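Protein-tyrosine-phosphatase (PDB 2Z72) probably removes phosphate from phosphotyrosine in a cold-adapted Shewanella, using a two-zinc centre of the calcineurin-like phosphoesterase type. Local coordinates at residues M206-L219 with D243-Y257. Numbering follows the deposited sequence. Where two conformers were deposited one is given.
Sequences MHGGISSEWISREL and DLLNFLFFGNGPTWY. With ZN (zinc ion), chain C.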
loop_
_atom_site.group_PDB
_atom_site.type_symbol
_atom_site.label_atom_id
_atom_site.label_comp_id
_atom_site.label_asym_id
_atom_site.label_seq_id
_atom_site.Cartn_x
_atom_site.Cartn_y
_atom_site.Cartn_z
ATOM N N MET A 206 9.874 -0.759 2.139
ATOM C CA MET A 206 9.014 -1.836 2.587
ATOM C C MET A 206 8.201 -1.328 3.781
ATOM O O MET A 206 8.425 -0.267 4.325
ATOM C CB MET A 206 9.834 -3.074 2.915
ATOM C CG MET A 206 10.601 -3.165 4.222
ATOM S SD MET A 206 11.893 -1.930 4.474
ATOM C CE MET A 206 12.859 -2.221 2.980
ATOM N N HIS A 207 7.234 -2.165 4.183
ATOM C CA HIS A 207 6.301 -1.687 5.191
ATOM C C HIS A 207 6.913 -1.524 6.578
ATOM O O HIS A 207 6.758 -0.459 7.196
ATOM C CB HIS A 207 5.111 -2.646 5.224
ATOM C CG HIS A 207 4.065 -2.180 6.186
ATOM N ND1 HIS A 207 3.367 -1.012 5.957
ATOM C CD2 HIS A 207 3.611 -2.669 7.350
ATOM C CE1 HIS A 207 2.557 -0.807 6.963
ATOM N NE2 HIS A 207 2.643 -1.809 7.862
ATOM N N GLY A 208 7.563 -2.550 7.093
ATOM C CA GLY A 208 8.066 -2.588 8.463
ATOM C C GLY A 208 9.527 -2.250 8.574
ATOM O O GLY A 208 9.942 -1.257 9.190
ATOM N N GLY A 209 10.364 -3.089 7.954
ATOM C CA GLY A 209 11.818 -2.885 7.955
ATOM C C GLY A 209 12.494 -4.213 7.790
ATOM O O GLY A 209 11.930 -5.258 7.900
ATOM N N ILE A 210 13.835 -4.143 7.513
ATOM C CA ILE A 210 14.644 -5.320 7.295
ATOM C C ILE A 210 15.544 -5.505 8.522
ATOM O O ILE A 210 16.344 -4.640 8.852
ATOM C CB ILE A 210 15.453 -5.201 5.992
ATOM C CG1 ILE A 210 14.613 -4.772 4.797
ATOM C CG2 ILE A 210 16.223 -6.518 5.745
ATOM C CD1 ILE A 210 13.575 -5.788 4.373
ATOM N N SER A 211 15.397 -6.658 9.138
ATOM C CA SER A 211 16.191 -7.106 10.270
ATOM C C SER A 211 17.418 -7.881 9.788
ATOM O O SER A 211 17.503 -8.298 8.637
ATOM C CB SER A 211 15.385 -7.947 11.219
ATOM O OG SER A 211 15.014 -9.168 10.538
ATOM N N SER A 212 18.355 -8.092 10.679
ATOM C CA SER A 212 19.603 -8.796 10.336
ATOM C C SER A 212 19.331 -10.233 9.955
ATOM O O SER A 212 20.120 -10.870 9.226
ATOM C CB SER A 212 20.563 -8.697 11.523
ATOM O OG SER A 212 21.092 -7.356 11.506
ATOM N N GLU A 213 18.201 -10.785 10.378
ATOM C CA GLU A 213 17.806 -12.179 9.960
ATOM C C GLU A 213 17.667 -12.296 8.463
ATOM O O GLU A 213 17.886 -13.397 7.934
ATOM C CB GLU A 213 16.537 -12.609 10.712
ATOM C CG GLU A 213 16.019 -13.995 10.406
ATOM C CD GLU A 213 14.965 -14.530 11.335
ATOM O OE1 GLU A 213 14.585 -13.749 12.219
ATOM O OE2 GLU A 213 14.490 -15.679 11.057
ATOM N N TRP A 214 17.285 -11.227 7.753
ATOM C CA TRP A 214 17.266 -11.259 6.298
ATOM C C TRP A 214 18.619 -11.741 5.731
ATOM O O TRP A 214 18.716 -12.486 4.785
ATOM C CB TRP A 214 16.919 -9.836 5.776
ATOM C CG TRP A 214 17.035 -9.697 4.268
ATOM C CD1 TRP A 214 18.150 -9.483 3.478
ATOM C CD2 TRP A 214 15.933 -9.754 3.350
ATOM N NE1 TRP A 214 17.853 -9.409 2.172
ATOM C CE2 TRP A 214 16.476 -9.578 2.060
ATOM C CE3 TRP A 214 14.541 -9.950 3.486
ATOM C CZ2 TRP A 214 15.692 -9.587 0.950
ATOM C CZ3 TRP A 214 13.789 -9.944 2.349
ATOM C CH2 TRP A 214 14.320 -9.764 1.080
ATOM N N ILE A 215 19.672 -11.139 6.288
ATOM C CA ILE A 215 21.056 -11.389 5.830
ATOM C C ILE A 215 21.500 -12.796 6.109
ATOM O O ILE A 215 22.056 -13.487 5.289
ATOM C CB ILE A 215 22.008 -10.348 6.486
ATOM C CG1 ILE A 215 21.629 -8.901 6.144
ATOM C CG2 ILE A 215 23.426 -10.700 6.126
ATOM C CD1 ILE A 215 22.462 -7.806 6.757
ATOM N N SER A 216 21.142 -13.241 7.319
ATOM C CA SER A 216 21.577 -14.606 7.669
ATOM C C SER A 216 20.838 -15.650 6.849
ATOM O O SER A 216 21.440 -16.713 6.568
ATOM C CB SER A 216 21.510 -14.906 9.148
ATOM O OG SER A 216 20.206 -14.724 9.610
ATOM N N ARG A 217 19.596 -15.389 6.441
ATOM C CA ARG A 217 18.835 -16.267 5.560
ATOM C C ARG A 217 19.177 -16.114 4.078
ATOM O O ARG A 217 18.628 -16.849 3.285
ATOM C CB ARG A 217 17.334 -16.026 5.762
ATOM C CG ARG A 217 16.908 -16.514 7.178
ATOM C CD ARG A 217 15.398 -16.469 7.275
ATOM N NE ARG A 217 15.017 -16.958 8.618
ATOM C CZ ARG A 217 14.860 -18.235 8.916
ATOM N NH1 ARG A 217 15.012 -19.206 8.032
ATOM N NH2 ARG A 217 14.530 -18.559 10.159
ATOM N N GLU A 218 20.090 -15.196 3.742
ATOM C CA GLU A 218 20.602 -15.038 2.408
ATOM C C GLU A 218 19.423 -14.789 1.470
ATOM O O GLU A 218 19.400 -15.282 0.345
ATOM C CB GLU A 218 21.354 -16.288 1.954
ATOM C CG GLU A 218 22.508 -16.678 2.871
ATOM C CD GLU A 218 23.371 -17.802 2.322
ATOM O OE1 GLU A 218 24.609 -17.769 2.555
ATOM O OE2 GLU A 218 22.848 -18.733 1.666
ATOM N N LEU A 219 18.459 -13.984 1.894
ATOM C CA LEU A 219 17.323 -13.664 1.035
ATOM C C LEU A 219 17.695 -12.659 -0.028
ATOM O O LEU A 219 18.697 -11.951 -0.006
ATOM C CB LEU A 219 16.160 -13.131 1.890
ATOM C CG LEU A 219 15.297 -14.213 2.523
ATOM C CD1 LEU A 219 14.600 -13.735 3.765
ATOM C CD2 LEU A 219 14.304 -14.720 1.473
ATOM N N ASP A 243 10.121 -22.478 8.081
ATOM C CA ASP A 243 10.990 -21.520 8.748
ATOM C C ASP A 243 11.080 -20.215 8.014
ATOM O O ASP A 243 11.054 -19.137 8.610
ATOM C CB ASP A 243 12.320 -22.283 8.796
ATOM C CG ASP A 243 13.539 -21.553 9.278
ATOM O OD1 ASP A 243 13.320 -20.742 10.215
ATOM O OD2 ASP A 243 14.653 -21.758 8.760
ATOM N N LEU A 244 11.191 -20.318 6.685
ATOM C CA LEU A 244 11.389 -19.088 5.923
ATOM C C LEU A 244 10.115 -18.277 5.811
ATOM O O LEU A 244 10.161 -17.034 5.970
ATOM C CB LEU A 244 11.927 -19.450 4.547
ATOM C CG LEU A 244 12.117 -18.303 3.574
ATOM C CD1 LEU A 244 13.006 -17.226 4.140
ATOM C CD2 LEU A 244 12.748 -18.792 2.255
ATOM N N LEU A 245 8.992 -18.944 5.548
ATOM C CA LEU A 245 7.730 -18.228 5.520
ATOM C C LEU A 245 7.425 -17.611 6.879
ATOM O O LEU A 245 6.856 -16.505 6.945
ATOM C CB LEU A 245 6.583 -19.136 5.049
ATOM C CG LEU A 245 6.678 -19.631 3.622
ATOM C CD1 LEU A 245 5.503 -20.550 3.291
ATOM C CD2 LEU A 245 6.817 -18.491 2.616
ATOM N N ASN A 246 7.757 -18.312 7.945
ATOM C CA ASN A 246 7.510 -17.803 9.289
ATOM C C ASN A 246 8.239 -16.483 9.511
ATOM O O ASN A 246 7.706 -15.489 9.969
ATOM C CB ASN A 246 7.913 -18.894 10.270
ATOM C CG ASN A 246 7.579 -18.536 11.702
ATOM O OD1 ASN A 246 7.804 -17.390 12.122
ATOM N ND2 ASN A 246 7.045 -19.470 12.472
ATOM N N PHE A 247 9.507 -16.465 9.104
ATOM C CA PHE A 247 10.282 -15.201 9.112
ATOM C C PHE A 247 9.597 -14.116 8.320
ATOM O O PHE A 247 9.376 -13.012 8.776
ATOM C CB PHE A 247 11.691 -15.406 8.533
ATOM C CG PHE A 247 12.394 -14.094 8.345
ATOM C CD1 PHE A 247 12.788 -13.671 7.082
ATOM C CD2 PHE A 247 12.628 -13.252 9.401
ATOM C CE1 PHE A 247 13.382 -12.457 6.890
ATOM C CE2 PHE A 247 13.252 -12.036 9.248
ATOM C CZ PHE A 247 13.610 -11.619 7.997
ATOM N N LEU A 248 9.270 -14.397 7.056
ATOM C CA LEU A 248 8.742 -13.401 6.155
ATOM C C LEU A 248 7.422 -12.820 6.614
ATOM O O LEU A 248 7.155 -11.632 6.397
ATOM C CB LEU A 248 8.638 -13.963 4.720
ATOM C CG LEU A 248 9.959 -14.201 3.993
ATOM C CD1 LEU A 248 9.688 -14.934 2.671
ATOM C CD2 LEU A 248 10.649 -12.865 3.765
ATOM N N PHE A 249 6.558 -13.666 7.184
ATOM C CA PHE A 249 5.209 -13.221 7.486
ATOM C C PHE A 249 5.003 -12.724 8.887
ATOM O O PHE A 249 3.957 -12.068 9.136
ATOM C CB PHE A 249 4.198 -14.359 7.214
ATOM C CG PHE A 249 3.819 -14.439 5.743
ATOM C CD1 PHE A 249 4.589 -15.052 4.798
ATOM C CD2 PHE A 249 2.658 -13.832 5.309
ATOM C CE1 PHE A 249 4.240 -15.106 3.447
ATOM C CE2 PHE A 249 2.297 -13.917 3.981
ATOM C CZ PHE A 249 3.089 -14.515 3.053
ATOM N N PHE A 250 5.908 -12.958 9.816
ATOM C CA PHE A 250 5.632 -12.609 11.206
ATOM C C PHE A 250 6.596 -11.619 11.784
ATOM O O PHE A 250 7.133 -10.752 11.090
ATOM C CB PHE A 250 5.441 -13.935 11.986
ATOM C CG PHE A 250 4.274 -14.711 11.388
ATOM C CD1 PHE A 250 4.544 -15.969 10.848
ATOM C CD2 PHE A 250 2.999 -14.201 11.308
ATOM C CE1 PHE A 250 3.517 -16.688 10.257
ATOM C CE2 PHE A 250 1.940 -14.914 10.728
ATOM C CZ PHE A 250 2.254 -16.163 10.181
ATOM N N GLY A 251 6.795 -11.552 13.096
ATOM C CA GLY A 251 7.230 -10.374 13.803
ATOM C C GLY A 251 8.542 -9.750 13.509
ATOM O O GLY A 251 8.744 -8.526 13.698
ATOM N N ASN A 252 9.505 -10.564 13.028
ATOM C CA ASN A 252 10.823 -9.997 12.736
ATOM C C ASN A 252 11.020 -9.712 11.253
ATOM O O ASN A 252 12.121 -9.324 10.812
ATOM C CB ASN A 252 11.946 -10.970 13.173
ATOM C CG ASN A 252 13.277 -10.261 13.423
ATOM O OD1 ASN A 252 13.438 -9.158 13.937
ATOM N ND2 ASN A 252 14.373 -10.914 13.037
ATOM N N GLY A 253 9.981 -9.962 10.441
ATOM C CA GLY A 253 10.094 -9.914 9.011
ATOM C C GLY A 253 9.728 -8.568 8.413
ATOM O O GLY A 253 9.409 -7.592 9.125
ATOM N N PRO A 254 9.854 -8.484 7.093
ATOM C CA PRO A 254 9.729 -7.183 6.456
ATOM C C PRO A 254 8.448 -6.410 6.684
ATOM O O PRO A 254 8.500 -5.176 6.570
ATOM C CB PRO A 254 9.885 -7.566 4.960
ATOM C CG PRO A 254 10.821 -8.753 4.956
ATOM C CD PRO A 254 10.452 -9.522 6.216
ATOM N N THR A 255 7.324 -7.071 6.930
ATOM C CA THR A 255 6.073 -6.350 7.088
ATOM C C THR A 255 5.643 -6.112 8.531
ATOM O O THR A 255 4.704 -5.359 8.743
ATOM C CB THR A 255 4.935 -7.053 6.343
ATOM O OG1 THR A 255 4.819 -8.369 6.854
ATOM C CG2 THR A 255 5.197 -7.073 4.849
ATOM N N TRP A 256 6.398 -6.616 9.500
ATOM C CA TRP A 256 6.091 -6.368 10.915
ATOM C C TRP A 256 7.227 -5.753 11.687
ATOM O O TRP A 256 7.005 -5.210 12.769
ATOM C CB TRP A 256 5.683 -7.663 11.605
ATOM C CG TRP A 256 4.341 -8.185 11.289
ATOM C CD1 TRP A 256 3.980 -9.009 10.246
ATOM C CD2 TRP A 256 3.145 -7.930 11.999
ATOM N NE1 TRP A 256 2.658 -9.297 10.280
ATOM C CE2 TRP A 256 2.096 -8.641 11.355
ATOM C CE3 TRP A 256 2.806 -7.210 13.134
ATOM C CZ2 TRP A 256 0.778 -8.623 11.802
ATOM C CZ3 TRP A 256 1.514 -7.184 13.571
ATOM C CH2 TRP A 256 0.494 -7.884 12.912
ATOM N N TYR A 257 8.478 -5.860 11.222
ATOM C CA TYR A 257 9.616 -5.465 12.024
ATOM C C TYR A 257 9.574 -4.010 12.399
ATOM O O TYR A 257 9.387 -3.161 11.538
ATOM C CB TYR A 257 10.869 -5.715 11.199
ATOM C CG TYR A 257 12.186 -5.441 11.910
ATOM C CD1 TYR A 257 12.522 -6.102 13.107
ATOM C CD2 TYR A 257 13.101 -4.554 11.348
ATOM C CE1 TYR A 257 13.749 -5.853 13.716
ATOM C CE2 TYR A 257 14.313 -4.331 11.986
ATOM C CZ TYR A 257 14.625 -4.960 13.164
ATOM O OH TYR A 257 15.850 -4.714 13.742
HETATM ZN ZN ZN C . 1.626 -2.071 9.569
HETATM O O HOH W 1 12.812 -7.930 8.418
HETATM O O HOH W 2 18.002 -6.706 13.195
HETATM O O HOH W 3 17.316 -10.085 13.213
HETATM O O HOH W 4 0.785 -0.736 10.735
#
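The ring of F247 is the main bump here: it stands out from helix 243-249 and fills a hollow walled by S211, E213, W214, R217 and L219. With CG anti to the backbone N, chi1 171° swings the ring toward the flank of the short helix 212-216. CG of E213 lies over one face, 3.9 Å from the ring centroid, while CD1 of L219 meets the edge, 3.6 Å from CE1 of F247, and OG of S211 meets it at CE2. CD1 of L219 also rests against CD1 of L244 and CD2 of L248.

Toward the start of helix 243-249, R217 runs extended past F247, its guanidinium tilted 22° from the ring. NE and NH2 both grip OE2 of E213, and NH1 gives a nearly straight 2.7 Å bond to OD2 of D243, so two carboxylates hold the guanidinium. The other oxygen of E213, OE1, takes ND2 of N252 at 3.0 Å.

Further along, S211 is clasped from two directions: its OG donates to O of N252 (2.9 Å), and its CB sits over the centre of the Y257 face. Water 1 joins O of G209, N of S211 and O of N252. CG of P254 touches both CD1 of I210 and CZ3 of W214, each at 4.1 Å, the proline crossing W214 at about a right angle, with I197 and Y228 beside it. Its carbonyl O collects N of G208 (2.8 Å) in the carbonyl plane and N of G209 from above it, holding the two glycines that follow H207. NE2 of H207 binds zinc with D114, N149 and H286; the His-Gly-Gly loop after strand 203-206 thus places a metal-binding histidine in a Gly-rich loop after a strand, as in calcineurin-like phosphoesterases.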